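Putative fructose-bisphosphate aldolase (Coccidioides immitis, PDB 3PM6) is a putative class II fructose-bisphosphate aldolase, a zinc-binding enzyme built as a TIM barrel, modelled as a dimer. Local coordinates at residues I29-I43 and R51-I63. Numbering follows the deposited sequence.
Sequences IPAICVYNLEGILAI and RSPAMILLFPWAI
A31, I32 and C33 pair in parallel with M55, I56 and L57. M55 N donates to P30 O (2.9 Å), and I32 N donates to M55 O. L57 N donates to I32 O, and V34 N closes the ladder on L57 O. On the face carrying A31, C33, M55 and L57, the L57 CD1 methyl presses on A31 CB at 3.5 Å, a tight fit. C33 SG lies 3.7 Å from F59 CZ, oblique to the ring. With C33 chi1 at -59°, the sulfur lies anti to the carbonyl carbon and reaches both L57 CB and the F59 ring. On the other face, I43 crosses I56 obliquely, with I43 CD1 3.8 Å from I56 CG1. I43 CG2 also meets A54 CB, and I40 CG2 approaches I56 CD1. These contacts pack helix 37-49 against strand 54-58. V34 CG2 meets I56 CG2.

Beyond the strand ends, the Y35 and F59 rings lean together with their planes at 51°. Y35 OH sits 3.4 Å from F59 CE2, at the ring edge. It is also hydrogen-bonded to D159 O and N251 ND2. The W61 indole turns its edge to Y35 O, and its NE1 bonds E276 of the second subunit. One water bridges V34 O and F59 N. N36 caps the helix, with OD1 accepting from G39 N (2.9 Å).

The F59 side chain is about 6 Å from the zinc ion, which H91, H196 and H227 bind. The arrangement is the first beta-alpha-beta unit of a TIM barrel.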
ATOM      1  N   ILE A  29      15.210   8.644  16.251  1.00 20.63           N
ATOM      2  CA  ILE A  29      13.968   8.268  15.601  1.00 20.09           C
ATOM      3  C   ILE A  29      14.305   7.108  14.656  1.00 19.02           C
ATOM      4  O   ILE A  29      15.278   7.187  13.908  1.00 18.88           O
ATOM      5  CB  ILE A  29      13.429   9.481  14.774  1.00 21.08           C
ATOM      6  CG1 ILE A  29      13.188  10.694  15.686  1.00 19.91           C
ATOM      7  CG2 ILE A  29      12.180   9.116  13.933  1.00 20.53           C
ATOM      8  CD1 ILE A  29      12.233  10.445  16.909  1.00 20.77           C
ATOM      9  N   PRO A  30      13.538   6.007  14.727  1.00 17.93           N
ATOM     10  CA  PRO A  30      13.766   4.931  13.758  1.00 17.03           C
ATOM     11  C   PRO A  30      13.151   5.329  12.425  1.00 15.72           C
ATOM     12  O   PRO A  30      11.984   5.617  12.381  1.00 14.89           O
ATOM     13  CB  PRO A  30      13.003   3.732  14.355  1.00 17.39           C
ATOM     14  CG  PRO A  30      11.922   4.349  15.266  1.00 18.12           C
ATOM     15  CD  PRO A  30      12.445   5.716  15.691  1.00 17.77           C
ATOM     16  N   ALA A  31      13.949   5.366  11.363  1.00 15.10           N
ATOM     17  CA  ALA A  31      13.490   5.808  10.030  1.00 13.89           C
ATOM     18  C   ALA A  31      13.584   4.621   9.077  1.00 13.25           C
ATOM     19  O   ALA A  31      14.653   4.312   8.546  1.00 14.98           O
ATOM     20  CB  ALA A  31      14.350   6.970   9.538  1.00 12.67           C
ATOM     21  N   ILE A  32      12.478   3.925   8.890  1.00 13.44           N
ATOM     22  CA  ILE A  32      12.492   2.605   8.269  1.00 12.05           C
ATOM     23  C   ILE A  32      12.045   2.701   6.845  1.00 12.77           C
ATOM     24  O   ILE A  32      10.910   3.124   6.579  1.00 12.93           O
ATOM     25  CB  ILE A  32      11.494   1.643   9.031  1.00 12.13           C
ATOM     26  CG1 ILE A  32      11.684   1.752  10.552  1.00 11.61           C
ATOM     27  CG2 ILE A  32      11.573   0.211   8.501  1.00 10.11           C
ATOM     28  CD1 ILE A  32      13.075   1.374  11.030  1.00 12.76           C
ATOM     29  N   CYS A  33      12.939   2.331   5.926  1.00 13.57           N
ATOM     30  CA  CYS A  33      12.616   2.223   4.530  1.00 14.90           C
ATOM     31  C   CYS A  33      11.698   1.078   4.273  1.00 15.63           C
ATOM     32  O   CYS A  33      11.944  -0.059   4.721  1.00 16.86           O
ATOM     33  CB  CYS A  33      13.886   1.997   3.696  1.00 14.87           C
ATOM     34  SG  CYS A  33      15.043   3.322   3.924  0.96 16.54           S
ATOM     35  N   VAL A  34      10.668   1.342   3.486  1.00 15.83           N
ATOM     36  CA  VAL A  34       9.742   0.276   3.088  1.00 15.29           C
ATOM     37  C   VAL A  34       9.400   0.410   1.626  1.00 15.39           C
ATOM     38  O   VAL A  34       9.598   1.492   1.054  1.00 14.73           O
ATOM     39  CB  VAL A  34       8.423   0.327   3.887  1.00 15.90           C
ATOM     40  CG1 VAL A  34       8.644  -0.022   5.357  1.00 14.84           C
ATOM     41  CG2 VAL A  34       7.735   1.657   3.725  1.00 16.14           C
ATOM     42  N   TYR A  35       8.864  -0.677   1.045  1.00 15.21           N
ATOM     43  CA  TYR A  35       8.546  -0.783  -0.387  1.00 16.16           C
ATOM     44  C   TYR A  35       7.098  -1.163  -0.624  1.00 16.52           C
ATOM     45  O   TYR A  35       6.676  -1.334  -1.784  1.00 16.85           O
ATOM     46  CB  TYR A  35       9.366  -1.892  -1.055  1.00 16.90           C
ATOM     47  CG  TYR A  35      10.852  -1.697  -1.003  1.00 17.35           C
ATOM     48  CD1 TYR A  35      11.527  -0.970  -1.989  1.00 16.77           C
ATOM     49  CD2 TYR A  35      11.587  -2.252   0.037  1.00 17.69           C
ATOM     50  CE1 TYR A  35      12.929  -0.824  -1.925  1.00 17.80           C
ATOM     51  CE2 TYR A  35      12.941  -2.102   0.109  1.00 18.98           C
ATOM     52  CZ  TYR A  35      13.613  -1.411  -0.870  1.00 17.65           C
ATOM     53  OH  TYR A  35      14.971  -1.291  -0.702  1.00 18.66           O
ATOM     54  N   ASN A  36       6.354  -1.325   0.466  1.00 15.74           N
ATOM     55  CA  ASN A  36       5.076  -1.967   0.396  1.00 16.86           C
ATOM     56  C   ASN A  36       4.222  -1.739   1.648  1.00 17.07           C
ATOM     57  O   ASN A  36       4.695  -1.272   2.712  1.00 16.33           O
ATOM     58  CB  ASN A  36       5.259  -3.472   0.106  1.00 17.40           C
ATOM     59  CG  ASN A  36       6.253  -4.134   1.048  1.00 18.34           C
ATOM     60  OD1 ASN A  36       6.176  -3.982   2.272  1.00 20.73           O
ATOM     61  ND2 ASN A  36       7.205  -4.855   0.475  1.00 17.46           N
ATOM     62  N   LEU A  37       2.944  -2.029   1.487  1.00 17.41           N
ATOM     63  CA  LEU A  37       1.974  -1.897   2.565  1.00 18.19           C
ATOM     64  C   LEU A  37       2.317  -2.790   3.756  1.00 18.02           C
ATOM     65  O   LEU A  37       2.098  -2.388   4.877  1.00 19.35           O
ATOM     66  CB  LEU A  37       0.560  -2.222   2.045  1.00 18.75           C
ATOM     67  CG  LEU A  37      -0.652  -2.380   2.967  1.00 21.24           C
ATOM     68  CD1 LEU A  37      -0.792  -1.257   3.947  1.00 24.80           C
ATOM     69  CD2 LEU A  37      -1.896  -2.429   2.112  1.00 26.27           C
ATOM     70  N   GLU A  38       2.859  -3.983   3.526  1.00 18.08           N
ATOM     71  CA  GLU A  38       3.288  -4.802   4.643  1.00 19.31           C
ATOM     72  C   GLU A  38       4.304  -4.054   5.526  1.00 18.18           C
ATOM     73  O   GLU A  38       4.259  -4.142   6.747  1.00 18.54           O
ATOM     74  CB  GLU A  38       3.874  -6.145   4.180  1.00 19.69           C
ATOM     75  CG  GLU A  38       2.880  -7.047   3.468  1.00 23.11           C
ATOM     76  CD  GLU A  38       2.948  -6.943   1.943  1.00 26.32           C
ATOM     77  OE1 GLU A  38       3.133  -5.824   1.418  1.00 27.97           O
ATOM     78  OE2 GLU A  38       2.796  -7.984   1.273  1.00 27.52           O
ATOM     79  N   GLY A  39       5.236  -3.347   4.897  1.00 17.74           N
ATOM     80  CA  GLY A  39       6.250  -2.614   5.642  1.00 16.72           C
ATOM     81  C   GLY A  39       5.653  -1.427   6.374  1.00 16.05           C
ATOM     82  O   GLY A  39       6.056  -1.132   7.498  1.00 15.98           O
ATOM     83  N   ILE A  40       4.690  -0.752   5.733  1.00 16.51           N
ATOM     84  CA  ILE A  40       3.959   0.366   6.351  1.00 16.43           C
ATOM     85  C   ILE A  40       3.247  -0.162   7.620  1.00 17.40           C
ATOM     86  O   ILE A  40       3.354   0.426   8.690  1.00 16.93           O
ATOM     87  CB  ILE A  40       2.971   1.029   5.331  1.00 17.35           C
ATOM     88  CG1 ILE A  40       3.736   1.768   4.213  1.00 17.20           C
ATOM     89  CG2 ILE A  40       1.940   1.934   6.027  1.00 14.24           C
ATOM     90  CD1 ILE A  40       2.930   1.971   2.929  1.00 18.33           C
ATOM     91  N   LEU A  41       2.574  -1.299   7.501  1.00 18.05           N
ATOM     92  CA  LEU A  41       1.822  -1.854   8.635  1.00 19.67           C
ATOM     93  C   LEU A  41       2.773  -2.295   9.724  1.00 19.67           C
ATOM     94  O   LEU A  41       2.515  -2.033  10.905  1.00 21.21           O
ATOM     95  CB  LEU A  41       0.937  -3.032   8.207  1.00 19.21           C
ATOM     96  CG  LEU A  41      -0.306  -2.564   7.461  1.00 22.20           C
ATOM     97  CD1 LEU A  41      -1.158  -3.744   6.996  1.00 24.78           C
ATOM     98  CD2 LEU A  41      -1.125  -1.620   8.354  1.00 25.38           C
ATOM     99  N   ALA A  42       3.864  -2.955   9.333  1.00 18.82           N
ATOM    100  CA  ALA A  42       4.898  -3.358  10.303  1.00 18.84           C
ATOM    101  C   ALA A  42       5.398  -2.183  11.127  1.00 18.55           C
ATOM    102  O   ALA A  42       5.553  -2.301  12.358  1.00 19.01           O
ATOM    103  CB  ALA A  42       6.067  -4.098   9.602  1.00 17.89           C
ATOM    104  N   ILE A  43       5.630  -1.041  10.478  1.00 17.81           N
ATOM    105  CA  ILE A  43       6.100   0.151  11.202  1.00 17.66           C
ATOM    106  C   ILE A  43       5.066   0.753  12.162  1.00 18.13           C
ATOM    107  O   ILE A  43       5.400   1.051  13.306  1.00 18.22           O
ATOM    108  CB  ILE A  43       6.561   1.301  10.262  1.00 17.68           C
ATOM    109  CG1 ILE A  43       7.805   0.892   9.460  1.00 16.71           C
ATOM    110  CG2 ILE A  43       6.847   2.566  11.075  1.00 16.85           C
ATOM    111  CD1 ILE A  43       7.949   1.714   8.149  1.00 12.84           C
ATOM    112  N   ARG A  51       5.340   2.064  21.836  1.00 23.21           N
ATOM    113  CA  ARG A  51       5.138   3.467  22.211  1.00 23.36           C
ATOM    114  C   ARG A  51       6.337   4.292  21.747  1.00 22.90           C
ATOM    115  O   ARG A  51       6.984   4.980  22.532  1.00 23.49           O
ATOM    116  CB  ARG A  51       4.930   3.592  23.731  1.00 24.42           C
ATOM    117  N   SER A  52       6.645   4.201  20.458  1.00 22.92           N
ATOM    118  CA  SER A  52       7.825   4.881  19.883  1.00 21.30           C
ATOM    119  C   SER A  52       7.341   5.706  18.711  1.00 20.67           C
ATOM    120  O   SER A  52       6.495   5.239  17.934  1.00 19.96           O
ATOM    121  CB  SER A  52       8.863   3.866  19.373  1.00 21.02           C
ATOM    122  OG  SER A  52       9.865   4.500  18.573  1.00 21.58           O
ATOM    123  N   PRO A  53       7.900   6.917  18.566  1.00 20.05           N
ATOM    124  CA  PRO A  53       7.847   7.669  17.333  1.00 19.91           C
ATOM    125  C   PRO A  53       8.545   6.854  16.241  1.00 19.11           C
ATOM    126  O   PRO A  53       9.265   5.907  16.556  1.00 18.50           O
ATOM    127  CB  PRO A  53       8.683   8.892  17.665  1.00 19.94           C
ATOM    128  CG  PRO A  53       9.712   8.356  18.652  1.00 19.56           C
ATOM    129  CD  PRO A  53       8.817   7.546  19.534  1.00 20.61           C
ATOM    130  N   ALA A  54       8.310   7.199  14.976  1.00 18.82           N
ATOM    131  CA  ALA A  54       8.946   6.510  13.846  1.00 17.38           C
ATOM    132  C   ALA A  54       8.819   7.361  12.621  1.00 16.76           C
ATOM    133  O   ALA A  54       8.107   8.336  12.625  1.00 17.51           O
ATOM    134  CB  ALA A  54       8.292   5.110  13.573  1.00 16.99           C
ATOM    135  N   MET A  55       9.533   6.994  11.567  1.00 15.99           N
ATOM    136  CA  MET A  55       9.322   7.613  10.280  1.00 16.07           C
ATOM    137  C   MET A  55       9.207   6.506   9.263  1.00 15.15           C
ATOM    138  O   MET A  55       9.910   5.487   9.340  1.00 15.33           O
ATOM    139  CB  MET A  55      10.473   8.572   9.924  1.00 15.84           C
ATOM    140  CG  MET A  55      10.502   9.846  10.748  1.00 16.88           C
ATOM    141  SD  MET A  55      11.904  10.958  10.287  1.00 17.88           S
ATOM    142  CE  MET A  55      11.457  12.378  11.308  1.00 19.73           C
ATOM    143  N   ILE A  56       8.323   6.702   8.307  1.00 14.76           N
ATOM    144  CA  ILE A  56       8.200   5.759   7.198  1.00 13.93           C
ATOM    145  C   ILE A  56       9.013   6.398   6.038  1.00 14.32           C
ATOM    146  O   ILE A  56       8.784   7.561   5.681  1.00 13.37           O
ATOM    147  CB  ILE A  56       6.693   5.547   6.806  1.00 13.85           C
ATOM    148  CG1 ILE A  56       5.882   4.920   7.959  1.00 14.74           C
ATOM    149  CG2 ILE A  56       6.538   4.767   5.503  1.00 12.23           C
ATOM    150  CD1 ILE A  56       4.410   4.869   7.684  1.00 20.06           C
ATOM    151  N   LEU A  57       9.978   5.650   5.495  1.00 13.60           N
ATOM    152  CA  LEU A  57      10.755   6.146   4.366  1.00 13.24           C
ATOM    153  C   LEU A  57      10.346   5.490   3.063  1.00 12.95           C
ATOM    154  O   LEU A  57      10.243   4.278   2.990  1.00 13.80           O
ATOM    155  CB  LEU A  57      12.266   5.966   4.618  1.00 12.70           C
ATOM    156  CG  LEU A  57      12.903   7.092   5.433  1.00 12.69           C
ATOM    157  CD1 LEU A  57      12.185   7.239   6.828  1.00 12.19           C
ATOM    158  CD2 LEU A  57      14.380   6.822   5.645  1.00  8.40           C
ATOM    159  N   LEU A  58      10.101   6.284   2.025  1.00 13.49           N
ATOM    160  CA  LEU A  58       9.856   5.723   0.701  1.00 14.14           C
ATOM    161  C   LEU A  58      10.995   6.155  -0.222  1.00 15.04           C
ATOM    162  O   LEU A  58      11.598   7.201   0.015  1.00 13.61           O
ATOM    163  CB  LEU A  58       8.498   6.193   0.159  1.00 14.76           C
ATOM    164  CG  LEU A  58       7.244   5.636   0.863  1.00 12.62           C
ATOM    165  CD1 LEU A  58       6.064   6.416   0.330  1.00 12.08           C
ATOM    166  CD2 LEU A  58       7.046   4.107   0.571  1.00 10.79           C
ATOM    167  N   PHE A  59      11.308   5.346  -1.254  1.00 15.38           N
ATOM    168  CA  PHE A  59      12.294   5.740  -2.266  1.00 15.14           C
ATOM    169  C   PHE A  59      11.568   6.387  -3.441  1.00 16.42           C
ATOM    170  O   PHE A  59      10.325   6.287  -3.530  1.00 17.18           O
ATOM    171  CB  PHE A  59      13.126   4.539  -2.747  1.00 14.93           C
ATOM    172  CG  PHE A  59      13.972   3.934  -1.680  1.00 15.40           C
ATOM    173  CD1 PHE A  59      14.912   4.703  -0.976  1.00 16.44           C
ATOM    174  CD2 PHE A  59      13.835   2.605  -1.347  1.00 15.08           C
ATOM    175  CE1 PHE A  59      15.679   4.140   0.038  1.00 15.58           C
ATOM    176  CE2 PHE A  59      14.635   2.044  -0.332  1.00 14.33           C
ATOM    177  CZ  PHE A  59      15.549   2.818   0.342  1.00 13.24           C
ATOM    178  N   PRO A  60      12.313   7.079  -4.348  1.00 16.56           N
ATOM    179  CA  PRO A  60      11.628   7.597  -5.540  1.00 17.53           C
ATOM    180  C   PRO A  60      10.894   6.514  -6.321  1.00 18.34           C
ATOM    181  O   PRO A  60       9.893   6.789  -7.001  1.00 18.62           O
ATOM    182  CB  PRO A  60      12.793   8.187  -6.387  1.00 17.97           C
ATOM    183  CG  PRO A  60      13.778   8.689  -5.359  1.00 16.83           C
ATOM    184  CD  PRO A  60      13.550   7.834  -4.068  1.00 15.81           C
ATOM    185  N   TRP A  61      11.410   5.296  -6.241  1.00 19.09           N
ATOM    186  CA  TRP A  61      10.758   4.135  -6.839  1.00 20.24           C
ATOM    187  C   TRP A  61       9.280   3.989  -6.466  1.00 20.62           C
ATOM    188  O   TRP A  61       8.504   3.467  -7.266  1.00 20.66           O
ATOM    189  CB  TRP A  61      11.481   2.833  -6.458  1.00 20.55           C
ATOM    190  CG  TRP A  61      10.708   1.624  -6.891  1.00 21.10           C
ATOM    191  CD1 TRP A  61      10.736   1.031  -8.124  1.00 22.27           C
ATOM    192  CD2 TRP A  61       9.752   0.883  -6.109  1.00 20.63           C
ATOM    193  NE1 TRP A  61       9.866  -0.044  -8.156  1.00 21.31           N
ATOM    194  CE2 TRP A  61       9.248  -0.157  -6.939  1.00 20.35           C
ATOM    195  CE3 TRP A  61       9.289   0.983  -4.785  1.00 17.73           C
ATOM    196  CZ2 TRP A  61       8.299  -1.097  -6.485  1.00 19.95           C
ATOM    197  CZ3 TRP A  61       8.341   0.066  -4.337  1.00 18.66           C
ATOM    198  CH2 TRP A  61       7.858  -0.969  -5.187  1.00 17.91           C
ATOM    199  N   ALA A  62       8.902   4.399  -5.255  1.00 20.32           N
ATOM    200  CA  ALA A  62       7.528   4.262  -4.832  1.00 21.07           C
ATOM    201  C   ALA A  62       6.599   5.146  -5.672  1.00 21.65           C
ATOM    202  O   ALA A  62       5.463   4.772  -5.971  1.00 21.22           O
ATOM    203  CB  ALA A  62       7.386   4.575  -3.342  1.00 20.68           C
ATOM    204  N   ILE A  63       7.102   6.308  -6.075  1.00 22.78           N
ATOM    205  CA  ILE A  63       6.341   7.192  -6.956  1.00 24.36           C
ATOM    206  C   ILE A  63       6.431   6.643  -8.412  1.00 26.78           C
ATOM    207  O   ILE A  63       5.396   6.497  -9.081  1.00 27.03           O
ATOM    208  CB  ILE A  63       6.857   8.624  -6.861  1.00 23.76           C
ATOM    209  CG1 ILE A  63       6.648   9.170  -5.441  1.00 22.60           C
ATOM    210  CG2 ILE A  63       6.188   9.507  -7.906  1.00 25.35           C
ATOM    211  CD1 ILE A  63       7.693  10.266  -5.041  1.00 21.78           C
TER
HETATM  212  O   HOH W   1      10.135   2.726  -1.552  1.00 19.53           O